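Local coordinates for protein GH86A beta-porphyranase (Bacteroides plebeius, PDB 4AW7) that cleaves the sulfated red-seaweed polysaccharide porphyran at beta-D-galactose-(1->4)-alpha-L-galactose-6-sulfate linkages, releasing mostly disaccharides, at residues G116-V120 / Q121-A125; V523-G527 / T528-V532. All blocks are in the same frame, centred on the assembly; numbering follows the deposited sequence.

Contact 1 of 2, residues G116-V120 / Q121-A125; sequences GGIDV and QAAGA
D119 caps the first turn of helix 120-132 by reaching with its carboxylate over to A122, three residues further on. Its CB already lies beside the methyl of A122, and CG comes closer, 3.5 Å from A122 CB. With CG anti to the backbone N (chi1 178°), the carboxylate is placed beside the opening backbone N-H groups. OD1 accepts from A122 N at 3.0 Å, an almost straight bond (167° at the hydrogen) that meets the oxygen from above the carboxylate plane. The same OD1 also accepts a hydrogen bond from a water, at 2.7 Å, and this water in turn accepts from Q121 N at 3.0 Å. OD2, the other branch, rests against the methyl carbon of A122. D119 is the N-cap residue, and alanine at the third helical position leaves the capping one-sided, without the reciprocal side-chain bond of a capping box. Regular helical bonds start at once: A123 N reaches D119 O at 2.9 Å and G124 N reaches V120 O at 3.0 Å, the latter oxygen being shared with S173 OG of helix 160-179. I118 CD1 and A123 CB occupy the two positions of a hydrophobic staple, but at 4.4 Å they meet loosely, with Y88 touching both side chains. V120 and A123 pack on L166 and F170 of that neighbouring helix, where Q121 OE1 also bonds to K176 NZ. The carboxylate thus serves A122 N directly and Q121 N through the water, and its negative charge is probably stabilised by the helix dipole.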
ATOM      1  N   GLY A 116     -30.219   0.604   8.201  1.00 11.32           N
ATOM      2  CA  GLY A 116     -31.314   0.371   7.268  1.00 12.11           C
ATOM      3  C   GLY A 116     -32.283   1.541   7.283  1.00 11.58           C
ATOM      4  O   GLY A 116     -32.560   2.119   8.330  1.00 13.29           O
ATOM      5  N   GLY A 117     -32.759   1.877   6.101  1.00 12.40           N
ATOM      6  CA  GLY A 117     -33.761   2.925   5.961  1.00 13.55           C
ATOM      7  C   GLY A 117     -33.196   4.313   5.806  1.00 13.76           C
ATOM      8  O   GLY A 117     -33.928   5.261   5.554  1.00 15.35           O
ATOM      9  N   ILE A 118     -31.880   4.457   5.936  1.00 13.58           N
ATOM     10  CA  ILE A 118     -31.227   5.755   5.761  1.00 13.51           C
ATOM     11  C   ILE A 118     -31.489   6.360   4.387  1.00 12.76           C
ATOM     12  O   ILE A 118     -31.498   5.662   3.373  1.00 14.00           O
ATOM     13  CB  ILE A 118     -29.688   5.644   6.054  1.00 12.62           C
ATOM     14  CG1 ILE A 118     -29.079   7.022   6.259  1.00 13.86           C
ATOM     15  CG2 ILE A 118     -28.987   4.828   5.003  1.00 13.12           C
ATOM     16  CD1 ILE A 118     -27.686   6.949   6.872  1.00 14.74           C
ATOM     17  N   ASP A 119     -31.670   7.695   4.371  1.00 13.24           N
ATOM     18  CA  ASP A 119     -31.799   8.448   3.148  1.00 14.46           C
ATOM     19  C   ASP A 119     -30.371   8.684   2.614  1.00 13.95           C
ATOM     20  O   ASP A 119     -29.645   9.547   3.093  1.00 13.54           O
ATOM     21  CB  ASP A 119     -32.545   9.768   3.419  1.00 15.13           C
ATOM     22  CG  ASP A 119     -32.683  10.659   2.175  1.00 16.42           C
ATOM     23  OD1 ASP A 119     -32.024  10.438   1.153  1.00 17.47           O
ATOM     24  OD2 ASP A 119     -33.543  11.596   2.216  1.00 22.24           O
ATOM     25  N   VAL A 120     -29.988   7.885   1.645  1.00 14.08           N
ATOM     26  CA  VAL A 120     -28.646   7.896   1.109  1.00 14.81           C
ATOM     27  C   VAL A 120     -28.308   9.227   0.404  1.00 14.39           C
ATOM     28  O   VAL A 120     -27.196   9.734   0.506  1.00 13.55           O
ATOM     29  CB  VAL A 120     -28.502   6.715   0.114  1.00 17.40           C
ATOM     30  CG1 VAL A 120     -27.267   6.789  -0.616  1.00 19.10           C
ATOM     31  CG2 VAL A 120     -28.592   5.348   0.836  1.00 19.32           C
ATOM     32  N   GLN A 121     -29.274   9.806  -0.304  1.00 13.46           N
ATOM     33  CA  GLN A 121     -29.034  11.101  -0.937  1.00 13.84           C
ATOM     34  C   GLN A 121     -28.819  12.196   0.122  1.00 13.53           C
ATOM     35  O   GLN A 121     -27.875  12.977   0.009  1.00 14.05           O
ATOM     36  CB  GLN A 121     -30.160  11.420  -1.954  1.00 15.14           C
ATOM     37  CG  GLN A 121     -30.068  10.501  -3.228  1.00 18.66           C
ATOM     38  CD  GLN A 121     -28.696  10.679  -3.997  1.00 20.87           C
ATOM     39  OE1 GLN A 121     -28.348  11.786  -4.254  1.00 25.64           O
ATOM     40  NE2 GLN A 121     -27.945   9.623  -4.302  1.00 21.47           N
ATOM     41  N   ALA A 122     -29.594  12.200   1.203  1.00 13.61           N
ATOM     42  CA  ALA A 122     -29.410  13.158   2.281  1.00 14.42           C
ATOM     43  C   ALA A 122     -28.053  12.939   2.968  1.00 13.38           C
ATOM     44  O   ALA A 122     -27.417  13.904   3.399  1.00 13.98           O
ATOM     45  CB  ALA A 122     -30.557  13.140   3.324  1.00 14.93           C
ATOM     46  N   ALA A 123     -27.662  11.688   3.160  1.00 12.60           N
ATOM     47  CA  ALA A 123     -26.380  11.393   3.793  1.00 11.47           C
ATOM     48  C   ALA A 123     -25.254  11.990   2.951  1.00 11.62           C
ATOM     49  O   ALA A 123     -24.341  12.614   3.492  1.00 12.89           O
ATOM     50  CB  ALA A 123     -26.212   9.870   3.974  1.00 12.48           C
ATOM     51  N   GLY A 124     -25.319  11.787   1.645  1.00 11.10           N
ATOM     52  CA  GLY A 124     -24.321  12.331   0.739  1.00 12.64           C
ATOM     53  C   GLY A 124     -24.321  13.850   0.740  1.00 12.68           C
ATOM     54  O   GLY A 124     -23.261  14.515   0.795  1.00 13.21           O
ATOM     55  N   ALA A 125     -25.515  14.440   0.675  1.00 12.93           N
ATOM     56  CA  ALA A 125     -25.625  15.901   0.746  1.00 12.89           C
ATOM     57  C   ALA A 125     -25.019  16.450   2.014  1.00 12.75           C
ATOM     58  O   ALA A 125     -24.363  17.500   1.996  1.00 14.04           O
ATOM     59  CB  ALA A 125     -27.112  16.333   0.620  1.00 13.47           C
TER
HETATM   60  O   HOH W   1     -31.995   8.722  -0.953  1.00 29.65           O

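Contact 2 of 2, residues V523-G527 / T528-V532; sequences VKING and TAVSV
The carbonyl oxygen V523 O is gripped twice from the facing strand: V530 N donates to it at 2.9 Å, nearly along the C=O axis, and A529 CA adds a CA-H...O contact at 3.3 Å. The two strands form a tight beta hairpin closed by a type I' turn, with N526 and G527 at its corners, both at positive phi. I525 and T528 make the hydrogen-bonded pair next to the turn: I525 N gives to T528 O at 2.9 Å, and T528 N returns to I525 O at 3.0 Å, with the donor well above the carbonyl plane. Across the outside of the turn a water spans N526 O and T528 OG1. N526 itself is tied to the rest of the C-terminal domain, its OD1 accepting from N566 N and its ND2 giving to L559 O.

V523, I525, T528 and V530 share one face of the hairpin, where I525 and V530 meet F555 of strand 546-555. There V530 splits its two methyls: CG1, anti to the carbonyl carbon (chi1 -60°), goes to I525 CG1 at 4.0 Å, while CG2 falls between the backbone N and the carbonyl carbon and meets V523 CG1 at 3.9 Å. Two residues on, the V532 side chain crosses that of V523 at about a right angle, and V523 CG2 presses on V532 CG2 at 3.4 Å, tighter than ordinary methyl contact.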
ATOM      1  N   VAL A 523       4.602 -19.582 -21.329  1.00 16.04           N
ATOM      2  CA  VAL A 523       4.320 -18.156 -21.562  1.00 15.77           C
ATOM      3  C   VAL A 523       5.014 -17.727 -22.863  1.00 14.52           C
ATOM      4  O   VAL A 523       6.221 -17.932 -22.998  1.00 16.39           O
ATOM      5  CB  VAL A 523       4.820 -17.274 -20.405  1.00 15.57           C
ATOM      6  CG1 VAL A 523       4.665 -15.767 -20.693  1.00 15.51           C
ATOM      7  CG2 VAL A 523       4.132 -17.637 -19.091  1.00 17.05           C
ATOM      8  N   LYS A 524       4.231 -17.131 -23.754  1.00 15.23           N
ATOM      9  CA  LYS A 524       4.767 -16.625 -25.017  1.00 15.38           C
ATOM     10  C   LYS A 524       4.495 -15.119 -25.125  1.00 15.31           C
ATOM     11  O   LYS A 524       3.369 -14.645 -24.898  1.00 15.15           O
ATOM     12  CB  LYS A 524       4.128 -17.363 -26.194  1.00 16.44           C
ATOM     13  CG  LYS A 524       4.462 -18.848 -26.231  1.00 17.57           C
ATOM     14  CD  LYS A 524       3.890 -19.585 -27.453  1.00 21.69           C
ATOM     15  CE  LYS A 524       4.258 -21.054 -27.360  1.00 24.49           C
ATOM     16  NZ  LYS A 524       4.033 -21.718 -28.682  1.00 28.96           N
ATOM     17  N   ILE A 525       5.553 -14.385 -25.508  1.00 14.36           N
ATOM     18  CA  ILE A 525       5.461 -12.953 -25.729  1.00 14.35           C
ATOM     19  C   ILE A 525       5.514 -12.792 -27.262  1.00 13.84           C
ATOM     20  O   ILE A 525       6.554 -13.096 -27.872  1.00 14.37           O
ATOM     21  CB  ILE A 525       6.641 -12.183 -25.076  1.00 14.18           C
ATOM     22  CG1 ILE A 525       6.790 -12.543 -23.587  1.00 14.82           C
ATOM     23  CG2 ILE A 525       6.499 -10.700 -25.281  1.00 14.77           C
ATOM     24  CD1 ILE A 525       5.583 -12.255 -22.684  1.00 15.64           C
ATOM     25  N   ASN A 526       4.425 -12.350 -27.860  1.00 13.58           N
ATOM     26  CA  ASN A 526       4.367 -12.274 -29.335  1.00 14.59           C
ATOM     27  C   ASN A 526       4.880 -13.557 -29.976  1.00 15.61           C
ATOM     28  O   ASN A 526       5.616 -13.520 -30.980  1.00 16.80           O
ATOM     29  CB  ASN A 526       5.157 -11.051 -29.810  1.00 14.95           C
ATOM     30  CG  ASN A 526       4.561  -9.762 -29.266  1.00 14.75           C
ATOM     31  OD1 ASN A 526       3.331  -9.598 -29.257  1.00 14.81           O
ATOM     32  ND2 ASN A 526       5.413  -8.843 -28.815  1.00 14.90           N
ATOM     33  N   GLY A 527       4.470 -14.692 -29.429  1.00 15.13           N
ATOM     34  CA  GLY A 527       4.827 -15.973 -30.043  1.00 15.69           C
ATOM     35  C   GLY A 527       6.112 -16.614 -29.606  1.00 16.53           C
ATOM     36  O   GLY A 527       6.353 -17.778 -29.913  1.00 18.66           O
ATOM     37  N   THR A 528       6.962 -15.879 -28.896  1.00 15.59           N
ATOM     38  CA  THR A 528       8.233 -16.389 -28.410  1.00 15.36           C
ATOM     39  C   THR A 528       8.108 -16.864 -26.960  1.00 15.88           C
ATOM     40  O   THR A 528       7.778 -16.090 -26.045  1.00 15.50           O
ATOM     41  CB  THR A 528       9.345 -15.327 -28.492  1.00 15.13           C
ATOM     42  OG1 THR A 528       9.515 -14.970 -29.868  1.00 17.49           O
ATOM     43  CG2 THR A 528      10.676 -15.842 -27.889  1.00 17.19           C
ATOM     44  N   ALA A 529       8.358 -18.147 -26.741  1.00 15.99           N
ATOM     45  CA  ALA A 529       8.309 -18.718 -25.395  1.00 16.17           C
ATOM     46  C   ALA A 529       9.444 -18.166 -24.569  1.00 17.32           C
ATOM     47  O   ALA A 529      10.575 -18.060 -25.019  1.00 18.73           O
ATOM     48  CB  ALA A 529       8.372 -20.269 -25.474  1.00 16.92           C
ATOM     49  N   VAL A 530       9.121 -17.804 -23.329  1.00 16.72           N
ATOM     50  CA  VAL A 530      10.087 -17.321 -22.371  1.00 18.40           C
ATOM     51  C   VAL A 530      10.040 -18.162 -21.087  1.00 19.47           C
ATOM     52  O   VAL A 530       9.032 -18.755 -20.781  1.00 20.53           O
ATOM     53  CB  VAL A 530       9.855 -15.832 -22.048  1.00 18.22           C
ATOM     54  CG1 VAL A 530       9.971 -14.993 -23.318  1.00 17.78           C
ATOM     55  CG2 VAL A 530       8.486 -15.594 -21.392  1.00 17.78           C
ATOM     56  N   SER A 531      11.175 -18.215 -20.410  1.00 21.86           N
ATOM     57  CA  SER A 531      11.345 -18.908 -19.131  1.00 23.19           C
ATOM     58  C   SER A 531      10.468 -18.310 -18.007  1.00 22.02           C
ATOM     59  O   SER A 531      10.420 -17.095 -17.857  1.00 22.53           O
ATOM     60  CB  SER A 531      12.832 -18.783 -18.763  1.00 23.81           C
ATOM     61  OG  SER A 531      13.209 -19.559 -17.653  1.00 30.35           O
ATOM     62  N   VAL A 532       9.731 -19.154 -17.285  1.00 20.61           N
ATOM     63  CA  VAL A 532       8.961 -18.725 -16.103  1.00 19.43           C
ATOM     64  C   VAL A 532       9.796 -19.049 -14.855  1.00 17.44           C
ATOM     65  O   VAL A 532      10.168 -20.187 -14.610  1.00 18.25           O
ATOM     66  CB  VAL A 532       7.545 -19.374 -16.006  1.00 19.83           C
ATOM     67  CG1 VAL A 532       6.864 -19.005 -14.709  1.00 20.17           C
ATOM     68  CG2 VAL A 532       6.669 -19.034 -17.235  1.00 22.90           C
TER
HETATM   69  O   HOH W   2       7.371 -20.790 -21.168  1.00 20.28           O
HETATM   70  O   HOH W   3       8.260 -12.921 -31.012  1.00 19.08           O

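Contact 1 and contact 2 stand far apart, their centres about 52 Å from each other and their nearest atoms about 44 Å, so neither touches the other. Each lies toward the outside of the molecule, with its centre about 31 Å (contact 1) or about 30 Å (contact 2) from the chain centre. Residues 116-125 lead from a loop into helix 120-132, in the part of the enzyme built round the parallel beta sheet, whereas 523-532 form the edge hairpin of a four-stranded antiparallel sheet in the C-terminal region. Both are away from the porphyran-binding residues and from E146 and E272, the probable proton donor and nucleophile. The V532 side chain is about 13 Å from the bound calcium ion.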